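Local coordinates for probable csgAB operon transcriptional regulatory protein (Salmonella typhimurium, PDB 5XP0), which acts as the master transcriptional regulator of curli fimbriae, is needed for transcription of the csgAB operon and promotes biofilm formation, at residues Tyr102-Gly113 with Cys136-Leu146. Residues are numbered along the deposited sequence; the frame is centred on the assembly and turned at random.
Sequences YREIENWPHING and CYFSQKLASYL
Y102 reaches out from helix 102-107 and lies across helix 140-146, spanning K141, L142 and Y145. Its CB sits over the centre of the Y145 ring, 3.9 Å from the centroid, a CH-pi contact. With chi1 at -76°, CG swings beside its own backbone N and the ring runs on toward the start of the other helix. There L142 CD1 points at the middle of one face of the Y102 ring, 3.6 Å from the centroid and 12° off the normal. Y102 CD2 brushes Y145 CB, its CE2 meets K141 CE, and at the tip Y102 OH accepts a hydrogen bond from K141 NZ at 2.6 Å. K141 gets there by bending near its end and comes in square to the tyrosine. The Y102 and Y145 side chains run antiparallel alongside each other, their ring planes 54° apart. This pass carries Y145 OH to the R103 backbone, 3.4 Å from R103 CA. Further along, L146 CD2 packs on E106 CB, while I105 CD1 touches L142 CD2 on the buried side, where both also meet V114.

A second patch joins strand 111-113 to the chain leading into helix 140-146. Y137 N donates to N112 O (3.0 Å), a bond that goes with a single bridge between G113 and Y137 at the outer strand of the parallel receiver-domain sheet. The F138 ring packs against I111-G113: G113 CA lies over one face, and I111 O comes to the edge in the ring plane. S139 OG caps helix 140-146 by accepting from L142 N.

In this atypical CheY-like receiver domain, 102-113 and 136-146 thus share one backbone hydrogen bond, one lysine-phenol bond and mostly CH-pi and aliphatic packing; V114 adds a further backbone bond to Y137. The positive charge of K141 would probably polarise the Y102 hydroxyl and might lower its pKa, at the rim of an otherwise largely apolar interface.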
ATOM      1  N   TYR B 102       8.456 -19.502 -12.822  1.00 37.63           N
ATOM      2  CA  TYR B 102       7.658 -19.436 -14.040  1.00 45.63           C
ATOM      3  C   TYR B 102       6.531 -20.459 -14.032  1.00 47.80           C
ATOM      4  O   TYR B 102       5.415 -20.183 -14.493  1.00 35.29           O
ATOM      5  CB  TYR B 102       8.556 -19.676 -15.244  1.00 50.36           C
ATOM      6  CG  TYR B 102       9.425 -18.514 -15.634  1.00 41.11           C
ATOM      7  CD1 TYR B 102       9.503 -17.358 -14.866  1.00 38.35           C
ATOM      8  CD2 TYR B 102      10.141 -18.567 -16.829  1.00 55.96           C
ATOM      9  CE1 TYR B 102      10.303 -16.289 -15.268  1.00 48.99           C
ATOM     10  CE2 TYR B 102      10.923 -17.528 -17.232  1.00 53.75           C
ATOM     11  CZ  TYR B 102      11.007 -16.398 -16.472  1.00 53.57           C
ATOM     12  OH  TYR B 102      11.808 -15.393 -16.935  1.00 62.51           O
ATOM     13  N   ARG B 103       6.816 -21.657 -13.542  1.00 33.80           N
ATOM     14  CA  ARG B 103       5.795 -22.696 -13.436  1.00 48.73           C
ATOM     15  C   ARG B 103       4.618 -22.225 -12.594  1.00 39.95           C
ATOM     16  O   ARG B 103       3.463 -22.590 -12.869  1.00 42.47           O
ATOM     17  CB  ARG B 103       6.388 -23.954 -12.795  1.00 56.09           C
ATOM     18  CG  ARG B 103       7.797 -24.323 -13.252  1.00 86.03           C
ATOM     19  CD  ARG B 103       8.324 -25.541 -12.500  1.00107.71           C
ATOM     20  NE  ARG B 103       8.466 -25.291 -11.063  1.00117.86           N
ATOM     21  CZ  ARG B 103       9.592 -24.905 -10.465  1.00112.50           C
ATOM     22  NH1 ARG B 103      10.705 -24.713 -11.164  1.00119.91           N
ATOM     23  NH2 ARG B 103       9.608 -24.711  -9.154  1.00101.51           N
ATOM     24  N   GLU B 104       4.885 -21.404 -11.589  1.00 35.41           N
ATOM     25  CA  GLU B 104       3.805 -20.891 -10.739  1.00 41.98           C
ATOM     26  C   GLU B 104       3.031 -19.785 -11.437  1.00 38.00           C
ATOM     27  O   GLU B 104       1.804 -19.735 -11.364  1.00 37.39           O
ATOM     28  CB  GLU B 104       4.357 -20.369  -9.410  1.00 56.13           C
ATOM     29  CG  GLU B 104       5.216 -21.356  -8.635  1.00 91.49           C
ATOM     30  CD  GLU B 104       4.647 -22.740  -8.648  1.00 96.16           C
ATOM     31  OE1 GLU B 104       3.420 -22.877  -8.482  1.00106.83           O
ATOM     32  OE2 GLU B 104       5.425 -23.697  -8.842  1.00110.65           O
ATOM     33  N   ILE B 105       3.733 -18.872 -12.096  1.00 42.59           N
ATOM     34  CA  ILE B 105       3.049 -17.834 -12.853  1.00 34.13           C
ATOM     35  C   ILE B 105       2.073 -18.443 -13.860  1.00 40.50           C
ATOM     36  O   ILE B 105       0.921 -18.008 -13.975  1.00 43.19           O
ATOM     37  CB  ILE B 105       4.083 -16.942 -13.541  1.00 37.04           C
ATOM     38  CG1 ILE B 105       4.835 -16.149 -12.496  1.00 34.37           C
ATOM     39  CG2 ILE B 105       3.415 -16.045 -14.554  1.00 33.25           C
ATOM     40  CD1 ILE B 105       6.153 -15.608 -12.982  1.00 31.68           C
ATOM     41  N   GLU B 106       2.527 -19.443 -14.619  1.00 40.06           N
ATOM     42  CA  GLU B 106       1.677 -20.060 -15.634  1.00 41.46           C
ATOM     43  C   GLU B 106       0.410 -20.639 -15.045  1.00 47.53           C
ATOM     44  O   GLU B 106      -0.620 -20.681 -15.728  1.00 43.15           O
ATOM     45  CB  GLU B 106       2.434 -21.172 -16.367  1.00 37.18           C
ATOM     46  CG  GLU B 106       1.719 -21.782 -17.577  1.00 46.81           C
ATOM     47  CD  GLU B 106       0.758 -22.924 -17.216  1.00 62.64           C
ATOM     48  OE1 GLU B 106       0.924 -23.580 -16.155  1.00 64.47           O
ATOM     49  OE2 GLU B 106      -0.144 -23.201 -18.028  1.00 67.24           O
ATOM     50  N   ASN B 107       0.468 -21.129 -13.806  1.00 46.47           N
ATOM     51  CA  ASN B 107      -0.723 -21.734 -13.216  1.00 45.16           C
ATOM     52  C   ASN B 107      -1.778 -20.715 -12.819  1.00 46.29           C
ATOM     53  O   ASN B 107      -2.899 -21.108 -12.498  1.00 44.97           O
ATOM     54  CB  ASN B 107      -0.335 -22.564 -11.998  1.00 72.86           C
ATOM     55  CG  ASN B 107      -0.513 -24.030 -12.245  1.00 93.79           C
ATOM     56  OD1 ASN B 107      -1.588 -24.578 -12.016  1.00108.34           O
ATOM     57  ND2 ASN B 107       0.523 -24.672 -12.761  1.00111.25           N
ATOM     58  N   TRP B 108      -1.471 -19.433 -12.831  1.00 41.00           N
ATOM     59  CA  TRP B 108      -2.511 -18.434 -12.581  1.00 40.08           C
ATOM     60  C   TRP B 108      -3.485 -18.393 -13.756  1.00 45.42           C
ATOM     61  O   TRP B 108      -3.057 -18.259 -14.899  1.00 38.21           O
ATOM     62  CB  TRP B 108      -1.875 -17.060 -12.380  1.00 43.17           C
ATOM     63  CG  TRP B 108      -1.399 -16.892 -10.984  1.00 38.66           C
ATOM     64  CD1 TRP B 108      -0.169 -17.220 -10.480  1.00 38.60           C
ATOM     65  CD2 TRP B 108      -2.155 -16.374  -9.891  1.00 40.61           C
ATOM     66  NE1 TRP B 108      -0.113 -16.917  -9.136  1.00 35.05           N
ATOM     67  CE2 TRP B 108      -1.321 -16.404  -8.749  1.00 33.89           C
ATOM     68  CE3 TRP B 108      -3.449 -15.880  -9.763  1.00 32.00           C
ATOM     69  CZ2 TRP B 108      -1.749 -15.968  -7.510  1.00 38.54           C
ATOM     70  CZ3 TRP B 108      -3.873 -15.466  -8.525  1.00 33.41           C
ATOM     71  CH2 TRP B 108      -3.021 -15.494  -7.418  1.00 37.00           C
ATOM     72  N   PRO B 109      -4.791 -18.434 -13.526  1.00 42.92           N
ATOM     73  CA  PRO B 109      -5.714 -18.316 -14.658  1.00 46.92           C
ATOM     74  C   PRO B 109      -5.700 -16.899 -15.196  1.00 40.64           C
ATOM     75  O   PRO B 109      -5.444 -15.943 -14.465  1.00 36.30           O
ATOM     76  CB  PRO B 109      -7.073 -18.691 -14.062  1.00 50.93           C
ATOM     77  CG  PRO B 109      -6.959 -18.302 -12.624  1.00 51.83           C
ATOM     78  CD  PRO B 109      -5.502 -18.580 -12.249  1.00 40.82           C
ATOM     79  N   HIS B 110      -5.953 -16.772 -16.502  1.00 35.22           N
ATOM     80  CA  HIS B 110      -6.030 -15.455 -17.172  1.00 40.31           C
ATOM     81  C   HIS B 110      -4.786 -14.591 -16.949  1.00 34.68           C
ATOM     82  O   HIS B 110      -4.853 -13.362 -16.872  1.00 34.81           O
ATOM     83  CB  HIS B 110      -7.279 -14.695 -16.732  1.00 43.38           C
ATOM     84  CG  HIS B 110      -8.516 -15.529 -16.777  1.00 57.40           C
ATOM     85  ND1 HIS B 110      -9.211 -15.895 -15.644  1.00 58.32           N
ATOM     86  CD2 HIS B 110      -9.148 -16.118 -17.816  1.00 49.62           C
ATOM     87  CE1 HIS B 110     -10.237 -16.649 -15.986  1.00 57.02           C
ATOM     88  NE2 HIS B 110     -10.212 -16.812 -17.297  1.00 55.94           N
ATOM     89  N   ILE B 111      -3.623 -15.207 -16.895  1.00 38.27           N
ATOM     90  CA  ILE B 111      -2.453 -14.438 -16.491  1.00 35.82           C
ATOM     91  C   ILE B 111      -2.015 -13.557 -17.663  1.00 39.23           C
ATOM     92  O   ILE B 111      -1.844 -14.027 -18.797  1.00 34.26           O
ATOM     93  CB  ILE B 111      -1.340 -15.363 -15.984  1.00 43.10           C
ATOM     94  CG1 ILE B 111      -0.137 -14.540 -15.506  1.00 38.80           C
ATOM     95  CG2 ILE B 111      -0.973 -16.403 -17.035  1.00 44.95           C
ATOM     96  CD1 ILE B 111      -0.383 -13.824 -14.196  1.00 32.51           C
ATOM     97  N   ASN B 112      -1.908 -12.257 -17.400  1.00 29.12           N
ATOM     98  CA  ASN B 112      -1.571 -11.260 -18.409  1.00 34.64           C
ATOM     99  C   ASN B 112      -0.342 -10.426 -18.099  1.00 34.54           C
ATOM    100  O   ASN B 112       0.059  -9.630 -18.943  1.00 33.75           O
ATOM    101  CB  ASN B 112      -2.743 -10.301 -18.621  1.00 31.62           C
ATOM    102  CG  ASN B 112      -3.746 -10.822 -19.615  1.00 46.65           C
ATOM    103  OD1 ASN B 112      -3.793 -10.351 -20.732  1.00 41.14           O
ATOM    104  ND2 ASN B 112      -4.556 -11.790 -19.213  1.00 41.57           N
ATOM    105  N   GLY B 113       0.268 -10.559 -16.935  1.00 30.33           N
ATOM    106  CA  GLY B 113       1.468  -9.799 -16.682  1.00 31.05           C
ATOM    107  C   GLY B 113       1.942 -10.035 -15.270  1.00 31.50           C
ATOM    108  O   GLY B 113       1.222 -10.578 -14.429  1.00 29.49           O
ATOM    109  N   CYS B 136       0.307  -8.074 -23.253  1.00 35.14           N
ATOM    110  CA  CYS B 136       0.678  -8.598 -21.951  1.00 32.37           C
ATOM    111  C   CYS B 136       1.939  -7.885 -21.469  1.00 42.26           C
ATOM    112  O   CYS B 136       2.599  -7.170 -22.218  1.00 43.95           O
ATOM    113  CB  CYS B 136       0.879 -10.111 -22.011  1.00 39.56           C
ATOM    114  SG  CYS B 136      -0.651 -11.066 -22.316  1.00 42.84           S
ATOM    115  N   TYR B 137       2.243  -8.056 -20.191  1.00 33.31           N
ATOM    116  CA  TYR B 137       3.421  -7.455 -19.571  1.00 35.90           C
ATOM    117  C   TYR B 137       4.275  -8.562 -18.977  1.00 28.38           C
ATOM    118  O   TYR B 137       4.194  -8.860 -17.788  1.00 29.66           O
ATOM    119  CB  TYR B 137       3.024  -6.430 -18.474  1.00 32.66           C
ATOM    120  CG  TYR B 137       4.203  -5.582 -18.046  1.00 34.18           C
ATOM    121  CD1 TYR B 137       4.684  -4.572 -18.870  1.00 39.47           C
ATOM    122  CD2 TYR B 137       4.848  -5.802 -16.852  1.00 34.77           C
ATOM    123  CE1 TYR B 137       5.777  -3.792 -18.500  1.00 39.82           C
ATOM    124  CE2 TYR B 137       5.937  -5.024 -16.470  1.00 36.90           C
ATOM    125  CZ  TYR B 137       6.387  -4.018 -17.298  1.00 39.40           C
ATOM    126  OH  TYR B 137       7.456  -3.257 -16.907  1.00 67.25           O
ATOM    127  N   PHE B 138       5.115  -9.138 -19.824  1.00 26.86           N
ATOM    128  CA  PHE B 138       6.016 -10.213 -19.467  1.00 35.35           C
ATOM    129  C   PHE B 138       7.383  -9.892 -20.039  1.00 38.02           C
ATOM    130  O   PHE B 138       7.504  -9.303 -21.116  1.00 32.33           O
ATOM    131  CB  PHE B 138       5.572 -11.562 -20.029  1.00 39.26           C
ATOM    132  CG  PHE B 138       4.244 -12.029 -19.546  1.00 38.82           C
ATOM    133  CD1 PHE B 138       4.047 -12.364 -18.204  1.00 34.34           C
ATOM    134  CD2 PHE B 138       3.194 -12.190 -20.442  1.00 39.92           C
ATOM    135  CE1 PHE B 138       2.820 -12.816 -17.779  1.00 34.78           C
ATOM    136  CE2 PHE B 138       1.962 -12.635 -20.013  1.00 43.24           C
ATOM    137  CZ  PHE B 138       1.773 -12.966 -18.690  1.00 39.50           C
ATOM    138  N   SER B 139       8.425 -10.319 -19.341  1.00 34.57           N
ATOM    139  CA  SER B 139       9.724 -10.287 -19.982  1.00 33.87           C
ATOM    140  C   SER B 139       9.712 -11.168 -21.227  1.00 37.82           C
ATOM    141  O   SER B 139       8.869 -12.048 -21.394  1.00 39.64           O
ATOM    142  CB  SER B 139      10.815 -10.747 -19.020  1.00 47.77           C
ATOM    143  OG  SER B 139      10.612 -12.088 -18.641  1.00 44.82           O
ATOM    144  N   GLN B 140      10.667 -10.921 -22.118  1.00 35.18           N
ATOM    145  CA  GLN B 140      10.769 -11.763 -23.301  1.00 37.26           C
ATOM    146  C   GLN B 140      10.925 -13.225 -22.896  1.00 45.04           C
ATOM    147  O   GLN B 140      10.306 -14.112 -23.489  1.00 37.55           O
ATOM    148  CB  GLN B 140      11.920 -11.303 -24.194  1.00 47.02           C
ATOM    149  CG  GLN B 140      11.647 -10.040 -24.995  1.00 53.42           C
ATOM    150  CD  GLN B 140      10.663 -10.276 -26.116  1.00 60.24           C
ATOM    151  OE1 GLN B 140      10.636 -11.352 -26.705  1.00 65.79           O
ATOM    152  NE2 GLN B 140       9.850  -9.266 -26.423  1.00 75.71           N
ATOM    153  N   LYS B 141      11.698 -13.499 -21.850  1.00 39.29           N
ATOM    154  CA  LYS B 141      11.930 -14.895 -21.503  1.00 47.83           C
ATOM    155  C   LYS B 141      10.668 -15.527 -20.907  1.00 40.20           C
ATOM    156  O   LYS B 141      10.341 -16.686 -21.208  1.00 38.58           O
ATOM    157  CB  LYS B 141      13.117 -14.988 -20.537  1.00 52.28           C
ATOM    158  CG  LYS B 141      13.753 -16.355 -20.449  1.00 79.04           C
ATOM    159  CD  LYS B 141      14.907 -16.382 -19.435  1.00 87.92           C
ATOM    160  CE  LYS B 141      14.442 -16.620 -17.999  1.00 93.24           C
ATOM    161  NZ  LYS B 141      14.404 -15.373 -17.178  1.00 90.02           N
ATOM    162  N   LEU B 142       9.909 -14.770 -20.115  1.00 38.65           N
ATOM    163  CA  LEU B 142       8.710 -15.360 -19.530  1.00 34.37           C
ATOM    164  C   LEU B 142       7.624 -15.547 -20.587  1.00 38.51           C
ATOM    165  O   LEU B 142       6.963 -16.597 -20.616  1.00 32.49           O
ATOM    166  CB  LEU B 142       8.225 -14.509 -18.356  1.00 30.67           C
ATOM    167  CG  LEU B 142       6.922 -14.952 -17.706  1.00 38.07           C
ATOM    168  CD1 LEU B 142       6.985 -16.430 -17.343  1.00 39.56           C
ATOM    169  CD2 LEU B 142       6.669 -14.079 -16.483  1.00 37.75           C
ATOM    170  N   ALA B 143       7.437 -14.550 -21.477  1.00 33.55           N
ATOM    171  CA  ALA B 143       6.498 -14.717 -22.586  1.00 43.86           C
ATOM    172  C   ALA B 143       6.822 -15.956 -23.390  1.00 45.89           C
ATOM    173  O   ALA B 143       5.912 -16.675 -23.819  1.00 37.20           O
ATOM    174  CB  ALA B 143       6.496 -13.500 -23.519  1.00 37.66           C
ATOM    175  N   SER B 144       8.116 -16.205 -23.639  1.00 36.57           N
ATOM    176  CA  SER B 144       8.492 -17.383 -24.414  1.00 36.31           C
ATOM    177  C   SER B 144       8.150 -18.661 -23.662  1.00 38.72           C
ATOM    178  O   SER B 144       7.636 -19.624 -24.256  1.00 43.99           O
ATOM    179  CB  SER B 144       9.983 -17.376 -24.761  1.00 50.64           C
ATOM    180  OG  SER B 144      10.299 -18.541 -25.546  1.00 51.68           O
ATOM    181  N   TYR B 145       8.422 -18.689 -22.359  1.00 42.73           N
ATOM    182  CA  TYR B 145       8.022 -19.833 -21.550  1.00 42.99           C
ATOM    183  C   TYR B 145       6.530 -20.074 -21.663  1.00 39.55           C
ATOM    184  O   TYR B 145       6.083 -21.205 -21.866  1.00 43.72           O
ATOM    185  CB  TYR B 145       8.394 -19.609 -20.086  1.00 47.42           C
ATOM    186  CG  TYR B 145       7.894 -20.717 -19.175  1.00 49.20           C
ATOM    187  CD1 TYR B 145       8.622 -21.896 -19.003  1.00 52.21           C
ATOM    188  CD2 TYR B 145       6.684 -20.591 -18.504  1.00 49.64           C
ATOM    189  CE1 TYR B 145       8.164 -22.901 -18.154  1.00 51.64           C
ATOM    190  CE2 TYR B 145       6.218 -21.585 -17.656  1.00 41.40           C
ATOM    191  CZ  TYR B 145       6.956 -22.736 -17.487  1.00 49.13           C
ATOM    192  OH  TYR B 145       6.466 -23.712 -16.658  1.00 54.85           O
ATOM    193  N   LEU B 146       5.738 -19.015 -21.543  1.00 38.58           N
ATOM    194  CA  LEU B 146       4.297 -19.197 -21.534  1.00 40.30           C
ATOM    195  C   LEU B 146       3.800 -19.633 -22.903  1.00 48.92           C
ATOM    196  O   LEU B 146       2.872 -20.440 -22.998  1.00 53.90           O
ATOM    197  CB  LEU B 146       3.583 -17.921 -21.072  1.00 40.65           C
ATOM    198  CG  LEU B 146       3.806 -17.513 -19.602  1.00 37.80           C
ATOM    199  CD1 LEU B 146       3.170 -16.151 -19.308  1.00 46.79           C
ATOM    200  CD2 LEU B 146       3.276 -18.606 -18.673  1.00 35.77           C
TER